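Local coordinates for protein aminoglycoside-O-phosphotransferase VIII (Streptomyces rimosus, PDB 4H05) that probably confers aminoglycoside resistance by transferring a phosphate group from ATP to the 3'-hydroxyl of the antibiotic, at residues V211-R216 with L268-F273; V35-L38 with R43-F46. All coordinates share one frame; numbering follows the deposited sequence.

Overall arrangement
The two contacts fall in the two halves of a protein-kinase-like fold. Contact 2 comes first along the chain and closes before contact 1 opens: 35-38 and 43-46 are neighbouring strands of the five-stranded antiparallel sheet of the N-terminal lobe. Contact 1 belongs to the mainly helical C-terminal part, where segment 211-216, a turn running into strand 215-218, meets the C-terminal residues 268-273, which begin on the last helix. The centres of contact 1 and contact 2 are about 24 Å apart and the nearest atoms of contact 1 and contact 2 about 10 Å apart, without touching. Both nevertheless approach the predicted magnesium site between the lobes: Phe46 lies about 7 Å from Asp210 and Arg213 about 7 Å from Asn195, measured between side chains.

Contact 1 of 2, residues V211-R216 with L268-F273; sequences VGRVGR and LLDEFF
Next to the predicted catalytic centre, the type I turn Val211-Val214, which follows the predicted magnesium ligand Asp210, reaches the C-terminal end of the chain through Arg213. Its side chain runs extended from CG to NE, and with CG anti to the carbonyl carbon (chi1 -59°) it spans a backbone separation of 10.7 Å between Arg213 CA and Phe273 CA. At the far end, Arg213 NH2 forms a salt bridge with Asp270 OD1 at 2.8 Å. The hydrogen bond within it is weak, bent to 129° at the hydrogen, and the guanidinium and carboxylate planes stand 71° apart. Beside it, Arg213 NH1 comes within 3.4 Å of Phe273 CB, while Phe273 CG, where the ring joins its side chain, lies over one guanidinium face, offset toward the rim. A second type I turn, Asp270-Phe273, closed by Phe273 N to Asp270 O at 3.2 Å, brings both partners to the same guanidinium. Asp270 OD2 pairs with Arg228. Arg213 NH2 also donates to Gly189 O, thus linking Asp270 to that carbonyl, and the Arg213 side chain lies against Asp190, the predicted proton acceptor, where its positive charge may influence the local electrostatics.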
loop_
_atom_site.group_PDB
_atom_site.type_symbol
_atom_site.label_atom_id
_atom_site.label_comp_id
_atom_site.label_asym_id
_atom_site.label_seq_id
_atom_site.Cartn_x
_atom_site.Cartn_y
_atom_site.Cartn_z
ATOM N N VAL A 211 4.815 -0.803 1.710
ATOM C CA VAL A 211 4.702 -2.241 1.955
ATOM C C VAL A 211 4.488 -2.518 3.422
ATOM O O VAL A 211 4.658 -3.605 3.902
ATOM C CB VAL A 211 5.925 -2.941 1.325
ATOM C CG1 VAL A 211 6.011 -2.577 -0.195
ATOM C CG2 VAL A 211 7.308 -2.562 1.938
ATOM N N GLY A 212 4.046 -1.523 4.156
ATOM C CA GLY A 212 3.946 -1.652 5.585
ATOM C C GLY A 212 2.986 -2.745 6.007
ATOM O O GLY A 212 3.153 -3.305 7.142
ATOM N N ARG A 213 1.999 -3.072 5.144
ATOM C CA ARG A 213 1.023 -4.142 5.485
ATOM C C ARG A 213 1.265 -5.476 4.858
ATOM O O ARG A 213 0.374 -6.389 4.896
ATOM C CB ARG A 213 -0.389 -3.721 5.049
ATOM C CG ARG A 213 -0.940 -2.442 5.648
ATOM C CD ARG A 213 -2.293 -2.151 4.977
ATOM N NE ARG A 213 -2.770 -0.806 5.296
ATOM C CZ ARG A 213 -3.776 -0.132 4.720
ATOM N NH1 ARG A 213 -4.058 1.066 5.205
ATOM N NH2 ARG A 213 -4.488 -0.593 3.642
ATOM N N VAL A 214 2.424 -5.629 4.217
ATOM C CA VAL A 214 2.768 -6.891 3.637
ATOM C C VAL A 214 2.623 -7.997 4.674
ATOM O O VAL A 214 3.001 -7.858 5.809
ATOM C CB VAL A 214 4.185 -6.894 2.985
ATOM C CG1 VAL A 214 4.684 -8.282 2.765
ATOM C CG2 VAL A 214 4.110 -6.266 1.614
ATOM N N GLY A 215 2.149 -9.149 4.236
ATOM C CA GLY A 215 1.895 -10.253 5.107
ATOM C C GLY A 215 0.919 -11.181 4.424
ATOM O O GLY A 215 0.243 -10.830 3.389
ATOM N N ARG A 216 0.807 -12.365 4.993
ATOM C CA ARG A 216 -0.202 -13.262 4.500
ATOM C C ARG A 216 -1.632 -12.818 4.825
ATOM O O ARG A 216 -1.966 -12.292 5.931
ATOM C CB ARG A 216 0.097 -14.692 4.883
ATOM C CG ARG A 216 0.148 -15.026 6.319
ATOM C CD ARG A 216 1.184 -16.150 6.607
ATOM N NE ARG A 216 1.465 -16.136 8.041
ATOM C CZ ARG A 216 0.529 -16.402 8.940
ATOM N NH1 ARG A 216 -0.697 -16.770 8.540
ATOM N NH2 ARG A 216 0.808 -16.300 10.237
ATOM N N LEU A 268 -14.461 -3.021 2.610
ATOM C CA LEU A 268 -14.982 -2.576 3.900
ATOM C C LEU A 268 -13.895 -2.603 4.966
ATOM O O LEU A 268 -13.676 -1.618 5.723
ATOM C CB LEU A 268 -16.172 -3.468 4.342
ATOM C CG LEU A 268 -16.619 -3.297 5.776
ATOM C CD1 LEU A 268 -17.170 -1.878 6.062
ATOM C CD2 LEU A 268 -17.612 -4.453 6.115
ATOM N N LEU A 269 -13.152 -3.695 4.999
ATOM C CA LEU A 269 -11.993 -3.692 5.937
ATOM C C LEU A 269 -11.094 -2.467 5.817
ATOM O O LEU A 269 -10.584 -1.905 6.833
ATOM C CB LEU A 269 -11.184 -4.978 5.765
ATOM C CG LEU A 269 -9.974 -5.148 6.682
ATOM C CD1 LEU A 269 -10.448 -5.200 8.145
ATOM C CD2 LEU A 269 -9.142 -6.386 6.256
ATOM N N ASP A 270 -10.902 -2.053 4.583
ATOM C CA ASP A 270 -9.964 -1.009 4.319
ATOM C C ASP A 270 -10.456 0.343 4.802
ATOM O O ASP A 270 -9.656 1.233 5.014
ATOM C CB ASP A 270 -9.585 -0.933 2.832
ATOM C CG ASP A 270 -8.265 -0.146 2.591
ATOM O OD1 ASP A 270 -7.253 -0.346 3.317
ATOM O OD2 ASP A 270 -8.236 0.725 1.708
ATOM N N GLU A 271 -11.760 0.503 4.971
ATOM C CA GLU A 271 -12.275 1.742 5.477
ATOM C C GLU A 271 -11.780 2.014 6.887
ATOM O O GLU A 271 -11.873 3.135 7.355
ATOM C CB GLU A 271 -13.786 1.658 5.550
ATOM C CG GLU A 271 -14.473 1.282 4.226
ATOM C CD GLU A 271 -15.077 2.482 3.593
ATOM O OE1 GLU A 271 -14.388 3.528 3.687
ATOM O OE2 GLU A 271 -16.211 2.384 3.065
ATOM N N PHE A 272 -11.312 0.973 7.566
ATOM C CA PHE A 272 -10.919 1.080 8.981
ATOM C C PHE A 272 -9.504 1.578 9.128
ATOM O O PHE A 272 -9.088 1.918 10.210
ATOM C CB PHE A 272 -10.989 -0.271 9.686
ATOM C CG PHE A 272 -12.383 -0.790 9.857
ATOM C CD1 PHE A 272 -13.040 -0.673 11.060
ATOM C CD2 PHE A 272 -13.016 -1.377 8.843
ATOM C CE1 PHE A 272 -14.297 -1.157 11.222
ATOM C CE2 PHE A 272 -14.296 -1.854 8.968
ATOM C CZ PHE A 272 -14.956 -1.723 10.160
ATOM N N PHE A 273 -8.765 1.600 8.039
ATOM C CA PHE A 273 -7.371 1.949 8.077
ATOM C C PHE A 273 -7.065 3.230 7.330
ATOM O O PHE A 273 -5.956 3.726 7.377
ATOM C CB PHE A 273 -6.563 0.813 7.447
ATOM C CG PHE A 273 -6.682 -0.486 8.161
ATOM C CD1 PHE A 273 -5.760 -0.841 9.108
ATOM C CD2 PHE A 273 -7.641 -1.393 7.803
ATOM C CE1 PHE A 273 -5.837 -2.074 9.747
ATOM C CE2 PHE A 273 -7.753 -2.585 8.444
ATOM C CZ PHE A 273 -6.867 -2.935 9.432
ATOM O OXT PHE A 273 -7.868 3.795 6.636
#

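Contact 2 of 2, residues V35-L38 with R43-F46; sequences VYRL and RELF
Leu38 and Leu45 exchange two backbone hydrogen bonds, satisfying both amides and both carbonyls of the pair. Leu38 N donates to Leu45 O at 2.8 Å and Leu45 N to Leu38 O at 2.8 Å; both are nearly straight. CA-H...O contacts supplement them: Leu38 O takes one from Glu44 CA at 3.2 Å, Leu45 O one from Arg37 CA, and Tyr36 O one from Phe46 CA at 3.4 Å. This is the beta hairpin of strands 35-40 and 43-50 in the N-lobe sheet, with Arg37 and Phe46 as the adjoining non-hydrogen-bonded pair. Further backbone bonds continue the sheet, Arg37 with Val24 of strand 22-25, Tyr36 with Val47, and Glu44 with Ala94. Arg37 NH2 makes a salt bridge to Glu44 OE1; the modelled 2.5 Å is too short to be taken literally and the exact distance is doubtful. The acceptor lies in the guanidinium plane. A bend at chi3 (-72°) turns the guanidinium alongside Phe46, whose CE2 sits over one of its faces, 3.5 Å from Arg37 NH1, with the ring almost perpendicular to the group. Across the sheet from this cluster, Leu38 CB and Leu45 CB approach to 4.3 Å, and Leu38 also packs on Trp23.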
loop_
_atom_site.group_PDB
_atom_site.type_symbol
_atom_site.label_atom_id
_atom_site.label_comp_id
_atom_site.label_asym_id
_atom_site.label_seq_id
_atom_site.Cartn_x
_atom_site.Cartn_y
_atom_site.Cartn_z
ATOM N N VAL A 35 6.150 12.348 3.814
ATOM C CA VAL A 35 6.820 11.677 2.734
ATOM C C VAL A 35 7.598 12.721 1.947
ATOM O O VAL A 35 7.032 13.722 1.555
ATOM C CB VAL A 35 5.798 10.988 1.799
ATOM C CG1 VAL A 35 6.509 10.380 0.557
ATOM C CG2 VAL A 35 5.020 9.892 2.567
ATOM N N TYR A 36 8.894 12.480 1.721
ATOM C CA TYR A 36 9.749 13.370 0.962
ATOM C C TYR A 36 10.589 12.622 -0.062
ATOM O O TYR A 36 10.932 11.446 0.150
ATOM C CB TYR A 36 10.700 14.146 1.903
ATOM C CG TYR A 36 10.016 14.804 3.075
ATOM C CD1 TYR A 36 9.619 16.108 3.008
ATOM C CD2 TYR A 36 9.799 14.105 4.246
ATOM C CE1 TYR A 36 8.973 16.721 4.064
ATOM C CE2 TYR A 36 9.185 14.710 5.324
ATOM C CZ TYR A 36 8.757 16.024 5.210
ATOM O OH TYR A 36 8.149 16.624 6.265
ATOM N N ARG A 37 10.902 13.322 -1.143
ATOM C CA ARG A 37 11.878 12.976 -2.144
ATOM C C ARG A 37 13.109 13.850 -1.955
ATOM O O ARG A 37 13.005 15.110 -1.944
ATOM C CB ARG A 37 11.290 13.220 -3.499
ATOM C CG ARG A 37 12.221 12.899 -4.662
ATOM C CD ARG A 37 11.554 13.300 -5.991
ATOM N NE ARG A 37 10.465 12.363 -6.293
ATOM C CZ ARG A 37 10.623 11.171 -6.890
ATOM N NH1 ARG A 37 9.566 10.398 -7.115
ATOM N NH2 ARG A 37 11.833 10.740 -7.266
ATOM N N LEU A 38 14.249 13.206 -1.707
ATOM C CA LEU A 38 15.517 13.905 -1.474
ATOM C C LEU A 38 16.349 13.673 -2.672
ATOM O O LEU A 38 16.549 12.540 -3.062
ATOM C CB LEU A 38 16.310 13.368 -0.307
ATOM C CG LEU A 38 16.080 13.933 1.066
ATOM C CD1 LEU A 38 14.540 13.803 1.339
ATOM C CD2 LEU A 38 17.014 13.209 2.071
ATOM N N ARG A 43 21.644 11.119 -7.221
ATOM C CA ARG A 43 20.973 10.070 -6.414
ATOM C C ARG A 43 19.665 10.704 -5.913
ATOM O O ARG A 43 19.570 11.961 -5.761
ATOM C CB ARG A 43 21.834 9.568 -5.226
ATOM C CG ARG A 43 22.314 10.658 -4.255
ATOM C CD ARG A 43 22.260 10.299 -2.757
ATOM N NE ARG A 43 22.532 11.486 -1.904
ATOM C CZ ARG A 43 23.134 11.491 -0.691
ATOM N NH1 ARG A 43 23.543 10.351 -0.110
ATOM N NH2 ARG A 43 23.339 12.658 -0.035
ATOM N N GLU A 44 18.663 9.857 -5.716
ATOM C CA GLU A 44 17.346 10.252 -5.208
ATOM C C GLU A 44 17.003 9.248 -4.200
ATOM O O GLU A 44 17.278 8.097 -4.419
ATOM C CB GLU A 44 16.240 10.293 -6.269
ATOM C CG GLU A 44 16.441 11.430 -7.255
ATOM C CD GLU A 44 15.177 12.208 -7.652
ATOM O OE1 GLU A 44 14.050 11.921 -7.161
ATOM O OE2 GLU A 44 15.331 13.165 -8.468
ATOM N N LEU A 45 16.514 9.723 -3.043
ATOM C CA LEU A 45 15.976 8.912 -1.966
ATOM C C LEU A 45 14.531 9.279 -1.714
ATOM O O LEU A 45 14.081 10.426 -1.901
ATOM C CB LEU A 45 16.731 9.125 -0.679
ATOM C CG LEU A 45 18.247 8.965 -0.888
ATOM C CD1 LEU A 45 19.003 9.446 0.307
ATOM C CD2 LEU A 45 18.658 7.495 -1.139
ATOM N N PHE A 46 13.813 8.301 -1.229
ATOM C CA PHE A 46 12.535 8.534 -0.607
ATOM C C PHE A 46 12.677 8.486 0.916
ATOM O O PHE A 46 13.301 7.546 1.466
ATOM C CB PHE A 46 11.565 7.388 -1.013
ATOM C CG PHE A 46 11.114 7.384 -2.450
ATOM C CD1 PHE A 46 10.392 6.264 -2.946
ATOM C CD2 PHE A 46 11.385 8.438 -3.349
ATOM C CE1 PHE A 46 9.956 6.216 -4.271
ATOM C CE2 PHE A 46 10.941 8.369 -4.674
ATOM C CZ PHE A 46 10.224 7.253 -5.129
#